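Local coordinates for MxaA (Stigmatella aurantiaca, PDB 4W4T), which supplies the terminal reductase domain of the myxalamid PKS-NRPS assembly line, which binds NADPH and probably releases the carrier-bound chain as a primary alcohol, at residues A[30-35]-A[222-227]; A[39-44]-A[173-178]; A[54-59]-A[142-147]; A[80-85]-A[116-121]; A[180-185]-A[236-241]. One frame throughout, in Å; residues are numbered along the deposited sequence.

Contact 1 of 5, residues A[30-35]-A[222-227]; sequences VEMEAD and KWVAEK
Met32, a selenomethionine in this crystal, packs against Val224 and Trp223 and is the main residue from its helix. It joins helix 28-35 to helix 217-234 of the Rossmann-type reductase domain. The two helix segments run nearly parallel, with a crossing angle of -25° and axes 9.3 Å apart. Met32 CB rests 3.7 Å from Val224 CG2. Further out the chain bends at chi3 (66°), which turns the methyl group to the indole. Met32 CE then lies 3.7 Å from Trp223 CE3, and the two side chains cross at about a right angle. Glu33 meets the far rim of the same ring, with Glu33 OE2 3.9 Å from Trp223 CH2. Its carboxylate stands almost perpendicular to the indole, with 83° between the planes. Asp35 CB lies 3.7 Å from Val224 CG1, while the Asp35 carboxylate turns to Tyr159 and Arg163.

The second shell fixes the indole. Trp223 NE1 donates to Glu209 O, and Leu214 touches the Trp223 side chain. Tyr159 of helix 159-177 packs on both Met32 and Val224. Lys222 binds NADPH and, with Tyr218, has the spacing of the YxxxK motif of short-chain dehydrogenases. Its NZ bonds to Val188 O. Helix 28-35 rests on the helix that carries this motif. On one face of the indole, Lys227 CG sits 3.7 Å above the Trp223 ring plane, offset toward the rim.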
# COMPACT_ATOMS: atom_id res chain seq x y z
N VAL A 30 17.36 -13.76 -12.66
CA VAL A 30 17.77 -13.97 -14.05
C VAL A 30 17.70 -12.66 -14.83
O VAL A 30 18.65 -12.29 -15.51
CB VAL A 30 16.90 -15.03 -14.74
CG1 VAL A 30 17.20 -15.07 -16.25
CG2 VAL A 30 17.17 -16.39 -14.12
N GLU A 31 16.58 -11.96 -14.70
CA GLU A 31 16.41 -10.65 -15.32
C GLU A 31 17.46 -9.64 -14.84
O GLU A 31 17.97 -8.86 -15.64
CB GLU A 31 15.01 -10.10 -15.03
CG GLU A 31 13.88 -11.00 -15.49
CD GLU A 31 12.56 -10.64 -14.83
OE1 GLU A 31 12.52 -9.62 -14.11
OE2 GLU A 31 11.56 -11.37 -15.04
N MSE A 32 17.74 -9.64 -13.54
CA MSE A 32 18.74 -8.73 -12.98
C MSE A 32 20.10 -8.94 -13.61
O MSE A 32 20.78 -7.99 -14.01
CB MSE A 32 18.83 -8.91 -11.46
CG MSE A 32 17.59 -8.44 -10.73
SE MSE A 32 17.61 -9.02 -8.85
CE MSE A 32 19.15 -7.96 -8.22
N GLU A 33 20.50 -10.21 -13.69
CA GLU A 33 21.76 -10.55 -14.33
C GLU A 33 21.79 -10.14 -15.80
O GLU A 33 22.80 -9.64 -16.30
CB GLU A 33 22.03 -12.06 -14.20
CG GLU A 33 22.42 -12.50 -12.81
CD GLU A 33 23.82 -12.06 -12.42
OE1 GLU A 33 24.49 -11.36 -13.21
OE2 GLU A 33 24.27 -12.42 -11.31
N ALA A 34 20.68 -10.37 -16.50
CA ALA A 34 20.57 -9.96 -17.89
C ALA A 34 20.70 -8.44 -18.00
O ALA A 34 21.43 -7.94 -18.86
CB ALA A 34 19.24 -10.41 -18.48
N ASP A 35 20.00 -7.72 -17.13
CA ASP A 35 19.99 -6.25 -17.16
C ASP A 35 21.33 -5.63 -16.74
O ASP A 35 21.63 -4.47 -17.09
CB ASP A 35 18.86 -5.72 -16.26
CG ASP A 35 17.47 -5.92 -16.89
OD1 ASP A 35 17.39 -6.09 -18.12
OD2 ASP A 35 16.46 -5.91 -16.15
N LYS A 222 18.92 -1.09 -7.78
CA LYS A 222 20.15 -0.33 -7.53
C LYS A 222 21.37 -1.24 -7.65
O LYS A 222 22.44 -0.80 -8.07
CB LYS A 222 20.10 0.36 -6.16
CG LYS A 222 19.05 1.47 -6.05
CD LYS A 222 19.33 2.67 -6.98
CE LYS A 222 20.48 3.54 -6.45
NZ LYS A 222 20.58 4.85 -7.20
N TRP A 223 21.22 -2.51 -7.30
CA TRP A 223 22.29 -3.47 -7.51
C TRP A 223 22.62 -3.56 -9.01
O TRP A 223 23.78 -3.48 -9.41
CB TRP A 223 21.87 -4.84 -6.98
CG TRP A 223 22.88 -5.93 -7.14
CD1 TRP A 223 23.82 -6.33 -6.22
CD2 TRP A 223 23.04 -6.79 -8.27
NE1 TRP A 223 24.56 -7.38 -6.72
CE2 TRP A 223 24.10 -7.68 -7.97
CE3 TRP A 223 22.40 -6.89 -9.51
CZ2 TRP A 223 24.52 -8.66 -8.88
CZ3 TRP A 223 22.82 -7.87 -10.40
CH2 TRP A 223 23.87 -8.74 -10.08
N VAL A 224 21.60 -3.72 -9.83
CA VAL A 224 21.81 -3.79 -11.27
C VAL A 224 22.46 -2.50 -11.79
O VAL A 224 23.42 -2.55 -12.58
CB VAL A 224 20.47 -4.06 -11.99
CG1 VAL A 224 20.66 -4.04 -13.49
CG2 VAL A 224 19.91 -5.40 -11.55
N ALA A 225 21.94 -1.35 -11.37
CA ALA A 225 22.51 -0.07 -11.80
C ALA A 225 24.01 0.01 -11.45
O ALA A 225 24.82 0.42 -12.29
CB ALA A 225 21.76 1.09 -11.16
N GLU A 226 24.37 -0.39 -10.24
CA GLU A 226 25.77 -0.27 -9.85
C GLU A 226 26.64 -1.24 -10.66
O GLU A 226 27.77 -0.91 -10.99
CB GLU A 226 25.96 -0.51 -8.35
CG GLU A 226 27.16 0.26 -7.78
CD GLU A 226 27.51 -0.18 -6.38
OE1 GLU A 226 26.97 0.41 -5.43
OE2 GLU A 226 28.30 -1.13 -6.24
N LYS A 227 26.10 -2.42 -10.99
CA LYS A 227 26.82 -3.34 -11.89
C LYS A 227 27.12 -2.69 -13.24
O LYS A 227 28.23 -2.82 -13.77
CB LYS A 227 26.02 -4.63 -12.10
CG LYS A 227 25.87 -5.48 -10.85
CD LYS A 227 27.17 -6.18 -10.50
CE LYS A 227 27.32 -7.46 -11.29
NZ LYS A 227 28.57 -8.16 -10.87

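Contact 2 of 5, residues A[39-44]-A[173-178]; sequences DAEIAL and ILRLAT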
# COMPACT_ATOMS: atom_id res chain seq x y z
N ASP A 39 25.50 -2.69 -22.65
CA ASP A 39 25.55 -2.68 -24.11
C ASP A 39 26.96 -2.43 -24.61
O ASP A 39 27.66 -1.56 -24.09
CB ASP A 39 24.62 -1.61 -24.68
CG ASP A 39 23.18 -1.87 -24.36
OD1 ASP A 39 22.81 -3.04 -24.09
OD2 ASP A 39 22.39 -0.90 -24.36
N ALA A 40 27.37 -3.19 -25.62
CA ALA A 40 28.75 -3.16 -26.10
C ALA A 40 29.19 -1.79 -26.58
O ALA A 40 30.37 -1.44 -26.46
CB ALA A 40 28.92 -4.19 -27.23
N GLU A 41 28.27 -1.01 -27.12
CA GLU A 41 28.64 0.28 -27.70
C GLU A 41 28.88 1.34 -26.64
O GLU A 41 29.48 2.37 -26.92
CB GLU A 41 27.58 0.77 -28.69
CG GLU A 41 26.26 1.21 -28.07
CD GLU A 41 25.24 0.09 -27.96
OE1 GLU A 41 25.64 -1.09 -28.02
OE2 GLU A 41 24.03 0.40 -27.82
N ILE A 42 28.41 1.09 -25.41
CA ILE A 42 28.69 2.03 -24.33
C ILE A 42 30.11 1.77 -23.85
O ILE A 42 30.35 0.99 -22.92
CB ILE A 42 27.67 1.91 -23.20
CG1 ILE A 42 26.27 2.18 -23.75
CG2 ILE A 42 28.02 2.88 -22.06
CD1 ILE A 42 25.15 1.97 -22.76
N ALA A 43 31.06 2.41 -24.54
CA ALA A 43 32.48 2.21 -24.31
C ALA A 43 33.21 3.47 -24.77
O ALA A 43 32.60 4.35 -25.36
CB ALA A 43 32.98 0.98 -25.04
N LEU A 44 34.51 3.56 -24.50
CA LEU A 44 35.24 4.78 -24.82
C LEU A 44 35.24 5.00 -26.34
O LEU A 44 35.04 6.12 -26.80
CB LEU A 44 36.67 4.72 -24.27
CG LEU A 44 36.84 4.60 -22.75
CD1 LEU A 44 38.27 4.85 -22.31
CD2 LEU A 44 35.89 5.54 -22.02
N ILE A 173 22.58 7.34 -18.87
CA ILE A 173 23.59 8.24 -18.32
C ILE A 173 24.96 7.77 -18.75
O ILE A 173 25.82 8.58 -19.14
CB ILE A 173 23.51 8.30 -16.76
CG1 ILE A 173 22.32 9.17 -16.33
CG2 ILE A 173 24.83 8.79 -16.13
CD1 ILE A 173 22.47 10.66 -16.72
N LEU A 174 25.19 6.46 -18.71
CA LEU A 174 26.47 5.92 -19.17
C LEU A 174 26.65 6.16 -20.67
O LEU A 174 27.75 6.41 -21.13
CB LEU A 174 26.58 4.43 -18.87
CG LEU A 174 26.65 4.12 -17.37
CD1 LEU A 174 26.56 2.61 -17.11
CD2 LEU A 174 27.95 4.69 -16.77
N ARG A 175 25.56 6.07 -21.40
CA ARG A 175 25.57 6.39 -22.83
C ARG A 175 26.03 7.83 -23.08
O ARG A 175 26.87 8.09 -23.94
CB ARG A 175 24.17 6.17 -23.42
CG ARG A 175 24.15 6.04 -24.91
CD ARG A 175 22.73 5.85 -25.45
NE ARG A 175 22.03 4.69 -24.87
CZ ARG A 175 22.30 3.42 -25.18
NH1 ARG A 175 23.27 3.12 -26.04
NH2 ARG A 175 21.61 2.44 -24.62
N LEU A 176 25.46 8.76 -22.34
CA LEU A 176 25.83 10.17 -22.46
C LEU A 176 27.29 10.39 -22.07
O LEU A 176 28.02 11.16 -22.70
CB LEU A 176 24.90 11.03 -21.61
CG LEU A 176 25.18 12.53 -21.58
CD1 LEU A 176 24.87 13.16 -22.94
CD2 LEU A 176 24.40 13.22 -20.47
N ALA A 177 27.72 9.69 -21.02
CA ALA A 177 29.08 9.83 -20.51
C ALA A 177 30.12 9.31 -21.51
O ALA A 177 31.30 9.63 -21.40
CB ALA A 177 29.22 9.11 -19.18
N THR A 178 29.68 8.51 -22.48
CA THR A 178 30.61 7.97 -23.47
C THR A 178 30.31 8.47 -24.88
O THR A 178 30.91 8.01 -25.83
CB THR A 178 30.59 6.42 -23.49
OG1 THR A 178 29.25 5.96 -23.69
CG2 THR A 178 31.15 5.86 -22.18
O HOH W 1 29.56 5.21 -27.09
O HOH W 2 32.03 6.13 -27.47
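Arg175 is held at its edge by two acids of one tight turn, while an isoleucine from the same turn covers a face of its guanidinium. Both salt bridges are long and weak: Arg175 NH2 to Asp39 OD2 is 3.4 Å and Arg175 NH1 to Glu41 OE2 is 3.3 Å. The carboxylates are twisted 32° and 35° from the guanidinium plane. Arg175 NH2 also has a stronger partner in Glu172. Ile42 CD1 sits 3.7 Å above the Arg175 guanidinium plane, offset toward the rim. Ile42 CG2, anti to the backbone N, branches off at roughly a right angle and meets Leu174 CB at 3.8 Å and Thr178 OG1. With an alanine in place of Ile42, the guanidinium face would probably lose its cover and a gap would open beside Leu174 and Thr178. Ala43 O lies 3.4 Å from Thr178 CB. A water sits between the backbones, 2.8 Å from Ala43 O and 2.7 Å from Thr178 O. Arg235 reaches Asp39 O and Ile42 O from outside. An acetate ion lies about 4 Å from the Arg175 side chain. The arrangement is a type I turn from Asp39 to Ile42 that runs into an inverse gamma turn at Ile42, laid on the C-terminal end of helix 159-177 in the Rossmann-type domain.

Contact 3 of 5, residues A[54-59]-A[142-147]; sequences ALRTIL and EIDAIY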
# COMPACT_ATOMS: atom_id res chain seq x y z
N ALA A 54 39.85 22.90 -15.95
CA ALA A 54 38.72 23.29 -15.12
C ALA A 54 37.40 22.81 -15.73
O ALA A 54 37.21 22.88 -16.95
CB ALA A 54 38.71 24.82 -14.97
N LEU A 55 36.50 22.33 -14.87
CA LEU A 55 35.16 21.89 -15.29
C LEU A 55 34.28 23.09 -15.60
O LEU A 55 34.06 23.94 -14.74
CB LEU A 55 34.48 21.06 -14.21
CG LEU A 55 34.98 19.66 -13.82
CD1 LEU A 55 34.12 19.10 -12.70
CD2 LEU A 55 34.99 18.71 -15.00
N ARG A 56 33.76 23.14 -16.83
CA ARG A 56 32.94 24.26 -17.26
C ARG A 56 31.46 23.99 -16.98
O ARG A 56 30.69 24.90 -16.66
CB ARG A 56 33.17 24.53 -18.76
CG ARG A 56 34.63 24.83 -19.14
CD ARG A 56 34.87 24.59 -20.63
NE ARG A 56 34.74 23.18 -20.92
CZ ARG A 56 34.99 22.61 -22.10
NH1 ARG A 56 35.41 23.33 -23.14
NH2 ARG A 56 34.83 21.31 -22.22
N THR A 57 31.06 22.72 -17.09
CA THR A 57 29.65 22.34 -17.00
C THR A 57 29.46 21.01 -16.31
O THR A 57 30.29 20.11 -16.41
CB THR A 57 29.01 22.21 -18.39
OG1 THR A 57 29.75 21.21 -19.09
CG2 THR A 57 29.06 23.52 -19.16
N ILE A 58 28.33 20.88 -15.64
CA ILE A 58 28.00 19.67 -14.90
C ILE A 58 26.54 19.30 -15.11
O ILE A 58 25.66 20.15 -15.05
CB ILE A 58 28.27 19.86 -13.38
CG1 ILE A 58 29.78 19.96 -13.14
CG2 ILE A 58 27.61 18.74 -12.59
CD1 ILE A 58 30.19 20.31 -11.69
N LEU A 59 26.28 18.02 -15.38
CA LEU A 59 24.90 17.56 -15.40
C LEU A 59 24.52 16.89 -14.08
O LEU A 59 25.18 15.95 -13.64
CB LEU A 59 24.68 16.57 -16.55
CG LEU A 59 23.27 15.97 -16.58
CD1 LEU A 59 22.21 17.00 -16.92
CD2 LEU A 59 23.19 14.77 -17.53
N GLU A 142 28.16 19.37 -24.59
CA GLU A 142 28.21 20.47 -23.63
C GLU A 142 28.70 20.08 -22.23
O GLU A 142 29.41 20.85 -21.57
CB GLU A 142 26.83 21.12 -23.55
CG GLU A 142 26.43 21.77 -24.88
CD GLU A 142 25.22 22.69 -24.78
OE1 GLU A 142 24.47 22.61 -23.79
OE2 GLU A 142 25.03 23.51 -25.71
N ILE A 143 28.38 18.86 -21.80
CA ILE A 143 28.61 18.46 -20.40
C ILE A 143 30.01 17.94 -20.12
O ILE A 143 30.52 17.08 -20.84
CB ILE A 143 27.62 17.36 -19.98
CG1 ILE A 143 26.20 17.86 -20.13
CG2 ILE A 143 27.91 16.88 -18.52
CD1 ILE A 143 25.90 19.12 -19.35
N ASP A 144 30.65 18.45 -19.06
CA ASP A 144 31.99 17.99 -18.72
C ASP A 144 31.96 16.82 -17.75
O ASP A 144 32.79 15.92 -17.82
CB ASP A 144 32.84 19.13 -18.13
CG ASP A 144 33.26 20.18 -19.17
OD1 ASP A 144 33.20 19.90 -20.39
OD2 ASP A 144 33.69 21.28 -18.77
N ALA A 145 31.01 16.85 -16.83
CA ALA A 145 30.92 15.80 -15.81
C ALA A 145 29.48 15.59 -15.35
O ALA A 145 28.61 16.46 -15.51
CB ALA A 145 31.84 16.14 -14.63
N ILE A 146 29.21 14.41 -14.81
CA ILE A 146 27.86 14.02 -14.43
C ILE A 146 27.78 13.58 -12.97
O ILE A 146 28.56 12.73 -12.53
CB ILE A 146 27.35 12.86 -15.31
CG1 ILE A 146 27.34 13.27 -16.79
CG2 ILE A 146 25.93 12.44 -14.88
CD1 ILE A 146 27.47 12.12 -17.75
N TYR A 147 26.84 14.16 -12.24
CA TYR A 147 26.47 13.67 -10.91
C TYR A 147 25.11 13.00 -11.05
O TYR A 147 24.09 13.67 -11.22
CB TYR A 147 26.43 14.80 -9.88
CG TYR A 147 27.81 15.37 -9.55
CD1 TYR A 147 28.51 16.12 -10.47
CD2 TYR A 147 28.38 15.17 -8.30
CE1 TYR A 147 29.76 16.65 -10.18
CE2 TYR A 147 29.64 15.69 -8.00
CZ TYR A 147 30.33 16.43 -8.96
OH TYR A 147 31.57 16.96 -8.66
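Asp144 pushes its side chain against the backbone and side chains of Leu55, Arg56 and Thr57. Asp144 CB lies 3.2 Å from Thr57 O and touches Leu55 CD2. Beyond CG the carboxylate lies close to the guanidinium plane of Arg56, with 19° between them. OD2 takes two firm bonds. Arg56 N reaches the anti lone pair of Asp144 OD2 at 2.7 Å. Arg56 NE reaches the syn lone pair of Asp144 OD2 at 3.1 Å in an almost straight bond (174°). Asp144 OD1 accepts from Arg56 NH2 at 2.8 Å, on the syn side but somewhat out of the carboxylate plane. Arg56 thus grips the acid side-on with two nitrogens, and Arg181 forms a further salt bridge to OD1. Were Asp144 an alanine, Arg56 and Arg181 would probably lose their shared counter-charge and the backbone N-H of Arg56 its acceptor.

This charged end precedes the first and fourth strands of a Rossmann-type sheet, 57-61 and 145-148, which run parallel side by side. Strand 57-61 leads into the glycine-rich turn that binds NADPH through Thr64 and Gly65. Leu59 N bonds to Ala145 O, and Leu59 O takes Tyr147 N, both at 2.8 Å. Near the start of the pair Thr57 OG1 donates to Glu142 O. It sits between its own backbone N and carbonyl carbon (chi1 59°), which aims it at the end of helix 133-142. Ile58 CG2 touches Tyr147 CD1 at 3.5 Å, and Tyr147 OH bonds to Ser298. On the other face of the sheet, Leu59 CB packs on Ile143 CG2.

Contact 4 of 5, residues A[80-85]-A[116-121]; sequences DARIYC and RIVPVR
Tyr84 and Val118 lie side by side and point the same way, across two parallel strands. The backbone bonds come first. Ile83 N binds Arg116 O at 2.7 Å, Val118 N binds Ile83 O, Cys85 N binds Val118 O, and Val120 N binds Cys85 O. CA-H...O contacts fill in between, the shortest from Tyr84 CA to Val118 O at 3.1 Å.

The polar side-chain contact is made by Arg116. Arg116 NH2 (2.8 Å) and Arg116 NE (3.1 Å) both donate to Ala81 O, which lies in the guanidinium plane. Bends at chi2 and chi3 fold the chain back to reach it. Arg116 also bonds to Thr79 O and Cys76 O, so its charge probably offsets the carbonyl-rich end of helix 66-78. Asp80 CA covers one guanidinium face.

The apolar contacts centre on the tyrosine. Val118 CB makes a CH-pi contact, 4.0 Å from the centroid of the Tyr84 ring and 19° off its normal. Val120 CG2 meets the ring edge in plane, 3.6 Å from Tyr84 CD2. Arg82 NH2 bonds to Tyr84 OH and helps fix that end. On the other face of the sheet, Cys85 SG touches Ile117 CG2 at 3.9 Å.

Strands 82-87 and 117-121 are joined through helix 92-105 in a beta-alpha-beta crossover. Helices 92-105 and 66-78 pack over Cys85 and Ile117, and strand 57-61 flanks 82-87 on the side away from 117-121.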
# COMPACT_ATOMS: atom_id res chain seq x y z
N ASP A 80 32.58 26.59 -10.00
CA ASP A 80 32.04 27.69 -10.79
C ASP A 80 31.53 27.16 -12.13
O ASP A 80 31.53 27.88 -13.13
CB ASP A 80 33.08 28.80 -10.99
CG ASP A 80 34.28 28.34 -11.79
OD1 ASP A 80 34.51 27.12 -11.88
OD2 ASP A 80 35.00 29.21 -12.32
N ALA A 81 31.09 25.91 -12.14
CA ALA A 81 30.53 25.32 -13.36
C ALA A 81 29.05 25.66 -13.47
O ALA A 81 28.38 25.87 -12.46
CB ALA A 81 30.74 23.81 -13.37
N ARG A 82 28.53 25.73 -14.69
CA ARG A 82 27.09 25.84 -14.86
C ARG A 82 26.51 24.46 -14.58
O ARG A 82 27.05 23.46 -15.03
CB ARG A 82 26.74 26.33 -16.27
CG ARG A 82 27.20 27.78 -16.51
CD ARG A 82 26.69 28.36 -17.82
NE ARG A 82 27.19 27.61 -18.96
CZ ARG A 82 26.42 26.89 -19.77
NH1 ARG A 82 25.11 26.85 -19.56
NH2 ARG A 82 26.96 26.24 -20.79
N ILE A 83 25.43 24.41 -13.81
CA ILE A 83 24.86 23.13 -13.39
C ILE A 83 23.59 22.84 -14.18
O ILE A 83 22.53 23.37 -13.87
CB ILE A 83 24.53 23.08 -11.87
CG1 ILE A 83 25.66 23.67 -11.02
CG2 ILE A 83 24.18 21.64 -11.45
CD1 ILE A 83 26.99 22.93 -11.12
N TYR A 84 23.72 21.98 -15.19
CA TYR A 84 22.57 21.50 -15.93
C TYR A 84 21.79 20.52 -15.08
O TYR A 84 22.36 19.56 -14.57
CB TYR A 84 23.01 20.83 -17.24
CG TYR A 84 23.56 21.80 -18.26
CD1 TYR A 84 24.83 22.36 -18.11
CD2 TYR A 84 22.82 22.13 -19.39
CE1 TYR A 84 25.33 23.25 -19.06
CE2 TYR A 84 23.32 23.01 -20.34
CZ TYR A 84 24.57 23.57 -20.17
OH TYR A 84 25.05 24.43 -21.14
N CYS A 85 20.49 20.75 -14.93
CA CYS A 85 19.64 19.91 -14.10
C CYS A 85 18.51 19.24 -14.87
O CYS A 85 17.59 19.91 -15.32
CB CYS A 85 19.05 20.72 -12.95
SG CYS A 85 20.30 21.36 -11.83
N ARG A 116 23.33 30.04 -12.30
CA ARG A 116 24.17 28.84 -12.35
C ARG A 116 23.42 27.59 -12.83
O ARG A 116 24.05 26.63 -13.28
CB ARG A 116 24.78 28.57 -10.97
CG ARG A 116 25.65 29.70 -10.40
CD ARG A 116 27.02 29.75 -11.04
NE ARG A 116 27.71 28.47 -10.95
CZ ARG A 116 28.35 28.03 -9.87
NH1 ARG A 116 28.39 28.77 -8.77
NH2 ARG A 116 28.94 26.84 -9.89
N ILE A 117 22.09 27.61 -12.73
CA ILE A 117 21.26 26.43 -12.98
C ILE A 117 20.66 26.46 -14.40
O ILE A 117 20.09 27.46 -14.80
CB ILE A 117 20.10 26.33 -11.97
CG1 ILE A 117 20.63 26.29 -10.54
CG2 ILE A 117 19.26 25.10 -12.26
CD1 ILE A 117 19.52 26.38 -9.50
N VAL A 118 20.82 25.37 -15.13
CA VAL A 118 20.26 25.23 -16.45
C VAL A 118 19.38 24.01 -16.54
O VAL A 118 19.91 22.89 -16.66
CB VAL A 118 21.39 25.09 -17.52
CG1 VAL A 118 20.77 24.99 -18.91
CG2 VAL A 118 22.37 26.19 -17.41
N PRO A 119 18.07 24.21 -16.45
CA PRO A 119 17.26 23.01 -16.55
C PRO A 119 17.35 22.36 -17.93
O PRO A 119 17.54 23.05 -18.95
CB PRO A 119 15.86 23.49 -16.29
CG PRO A 119 15.95 24.75 -15.62
CD PRO A 119 17.29 25.37 -16.03
N VAL A 120 17.30 21.04 -17.94
CA VAL A 120 17.23 20.27 -19.15
C VAL A 120 15.94 19.49 -19.03
O VAL A 120 15.80 18.68 -18.13
CB VAL A 120 18.47 19.35 -19.31
CG1 VAL A 120 18.35 18.46 -20.59
CG2 VAL A 120 19.75 20.16 -19.35
N ARG A 121 14.98 19.78 -19.90
CA ARG A 121 13.71 19.05 -19.88
C ARG A 121 13.98 17.59 -20.21
O ARG A 121 14.63 17.30 -21.23
CB ARG A 121 12.71 19.60 -20.90
CG ARG A 121 12.17 20.98 -20.65
CD ARG A 121 11.25 21.35 -21.81
NE ARG A 121 10.24 20.31 -22.00
CZ ARG A 121 9.54 20.14 -23.12
NH1 ARG A 121 9.74 20.93 -24.16
NH2 ARG A 121 8.64 19.16 -23.18

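Contact 5 of 5, residues A[180-185]-A[236-241]; sequences TRIKPL and GLPVTI
Ile182 and Leu237 slide past each other in opposite directions, and Pro238 fits beside them at about a right angle to Ile182. Ile182 meets both through one methyl. Ile182 CG2 lies 3.8 Å from Pro238 CD and 4.0 Å from Leu237 CD1. Leu237 extends from its backbone with CG anti to N (chi1 -174°). This carries Leu237 CD1 across to Lys183 O at 3.5 Å, and Leu237 CD2 comes 4.3 Å from Leu185 CB. The two prolines follow in register. Pro184 CB and Pro238 CB stand 4.2 Å apart, and Pro184 CA makes a CA-H...O contact with Pro238 O.

Here the parallel pairing of strands 185-188 and 239-248 begins. They are the fifth and sixth strands of the Rossmann-type sheet, linked along the chain through helix 217-234. Leu185 N donates to Pro238 O at 2.9 Å. Thr240 N returns the bond to Leu185 O, also at 2.9 Å. Neither proline has an N-H to donate. Pro238 takes part through its carbonyl, and Pro184 through the contact of its CA. Gly236 closes helix 217-234 with a Schellman motif. Its positive phi of 111° would press a side chain against the preceding carbonyl.

Leu185 and Val239 send their side chains to the same face of the sheet, with Leu185 CB 4.2 Å from Val239 CG2. Helix 159-177 covers Leu185 through Ile173 and Leu174. Lys183 points its CB away from segment 236-241. Its NZ bonds to Arg181 O, Leu176 O and Ser140 O, while Thr240 OG1 turns to His186 ND1.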
# COMPACT_ATOMS: atom_id res chain seq x y z
N THR A 180 30.38 11.24 -27.81
CA THR A 180 31.09 12.42 -28.29
C THR A 180 32.42 12.58 -27.57
O THR A 180 33.49 12.45 -28.18
CB THR A 180 30.26 13.70 -28.11
OG1 THR A 180 28.99 13.55 -28.76
CG2 THR A 180 30.99 14.90 -28.69
N ARG A 181 32.35 12.85 -26.28
CA ARG A 181 33.54 13.02 -25.46
C ARG A 181 33.31 12.50 -24.04
O ARG A 181 32.20 12.60 -23.51
CB ARG A 181 33.98 14.47 -25.42
CG ARG A 181 32.96 15.46 -24.88
CD ARG A 181 33.54 16.86 -25.03
NE ARG A 181 32.73 17.92 -24.45
CZ ARG A 181 32.86 18.34 -23.20
NH1 ARG A 181 33.76 17.77 -22.41
NH2 ARG A 181 32.11 19.34 -22.75
N ILE A 182 34.36 11.95 -23.46
CA ILE A 182 34.29 11.29 -22.16
C ILE A 182 33.92 12.23 -21.03
O ILE A 182 34.45 13.34 -20.92
CB ILE A 182 35.63 10.61 -21.82
CG1 ILE A 182 35.97 9.57 -22.88
CG2 ILE A 182 35.59 9.96 -20.41
CD1 ILE A 182 34.80 8.66 -23.22
N LYS A 183 32.98 11.79 -20.19
CA LYS A 183 32.52 12.57 -19.06
C LYS A 183 32.61 11.76 -17.77
O LYS A 183 31.92 10.74 -17.63
CB LYS A 183 31.08 13.05 -19.29
CG LYS A 183 30.85 13.72 -20.63
CD LYS A 183 29.39 14.07 -20.85
CE LYS A 183 29.12 14.54 -22.31
NZ LYS A 183 29.48 13.48 -23.31
N PRO A 184 33.45 12.20 -16.83
CA PRO A 184 33.47 11.50 -15.54
C PRO A 184 32.09 11.46 -14.90
O PRO A 184 31.28 12.39 -15.03
CB PRO A 184 34.45 12.33 -14.71
CG PRO A 184 35.39 12.90 -15.73
CD PRO A 184 34.51 13.22 -16.92
N LEU A 185 31.84 10.35 -14.21
CA LEU A 185 30.55 10.09 -13.63
C LEU A 185 30.66 9.87 -12.12
O LEU A 185 31.37 8.99 -11.66
CB LEU A 185 29.92 8.86 -14.27
CG LEU A 185 28.71 8.34 -13.51
CD1 LEU A 185 27.55 9.33 -13.61
CD2 LEU A 185 28.32 6.97 -14.02
N GLY A 236 36.92 1.77 -18.76
CA GLY A 236 37.76 2.95 -18.76
C GLY A 236 37.09 4.29 -18.49
O GLY A 236 37.75 5.33 -18.48
N LEU A 237 35.78 4.28 -18.30
CA LEU A 237 35.08 5.48 -17.85
C LEU A 237 35.52 5.84 -16.43
O LEU A 237 35.52 4.97 -15.55
CB LEU A 237 33.56 5.28 -17.89
CG LEU A 237 32.73 6.53 -17.58
CD1 LEU A 237 32.90 7.56 -18.70
CD2 LEU A 237 31.25 6.16 -17.40
N PRO A 238 35.92 7.10 -16.21
CA PRO A 238 36.23 7.53 -14.84
C PRO A 238 34.95 7.66 -14.03
O PRO A 238 34.05 8.44 -14.39
CB PRO A 238 36.91 8.89 -15.02
CG PRO A 238 37.33 8.93 -16.47
CD PRO A 238 36.27 8.14 -17.20
N VAL A 239 34.88 6.92 -12.94
CA VAL A 239 33.67 6.82 -12.14
C VAL A 239 34.01 6.89 -10.66
O VAL A 239 35.02 6.34 -10.24
CB VAL A 239 32.92 5.50 -12.40
CG1 VAL A 239 31.80 5.32 -11.42
CG2 VAL A 239 32.39 5.43 -13.84
N THR A 240 33.18 7.58 -9.88
CA THR A 240 33.20 7.41 -8.43
C THR A 240 31.86 6.81 -8.03
O THR A 240 30.80 7.16 -8.59
CB THR A 240 33.45 8.75 -7.69
OG1 THR A 240 32.27 9.56 -7.70
CG2 THR A 240 34.57 9.51 -8.33
N ILE A 241 31.89 5.86 -7.10
CA ILE A 241 30.66 5.24 -6.63
C ILE A 241 30.43 5.57 -5.17
O ILE A 241 31.22 5.18 -4.32
CB ILE A 241 30.69 3.71 -6.82
CG1 ILE A 241 30.82 3.40 -8.33
CG2 ILE A 241 29.43 3.07 -6.21
CD1 ILE A 241 30.95 1.92 -8.64

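How the contacts relate
Contacts 3, 4 and 5 belong to one parallel sheet with the 3-2-1-4-5-6 strand order of a Rossmann fold. Contacts 3 and 4 have centres 9 Å apart and meet where strands 57-61 and 82-87 pair: Ile58 O lies 2.7 Å from Tyr84 N. Contact 5 joins contact 3 through Ile146 N and Pro184 O, 2.9 Å apart. Contact 2 packs on contacts 3 and 5, with Leu176 CD2 3.5 Å from Leu59 CD2 and Leu174 CD2 3.6 Å from Leu185 CD2. Contact 1 lies 27 Å from contact 3, centre to centre, but holds Lys222 of the NADPH site, unoccupied in this chain. Side chain to side chain, Cys85 is about 7 Å from Thr64 and Leu59 about 7 Å from Ile124 of that site.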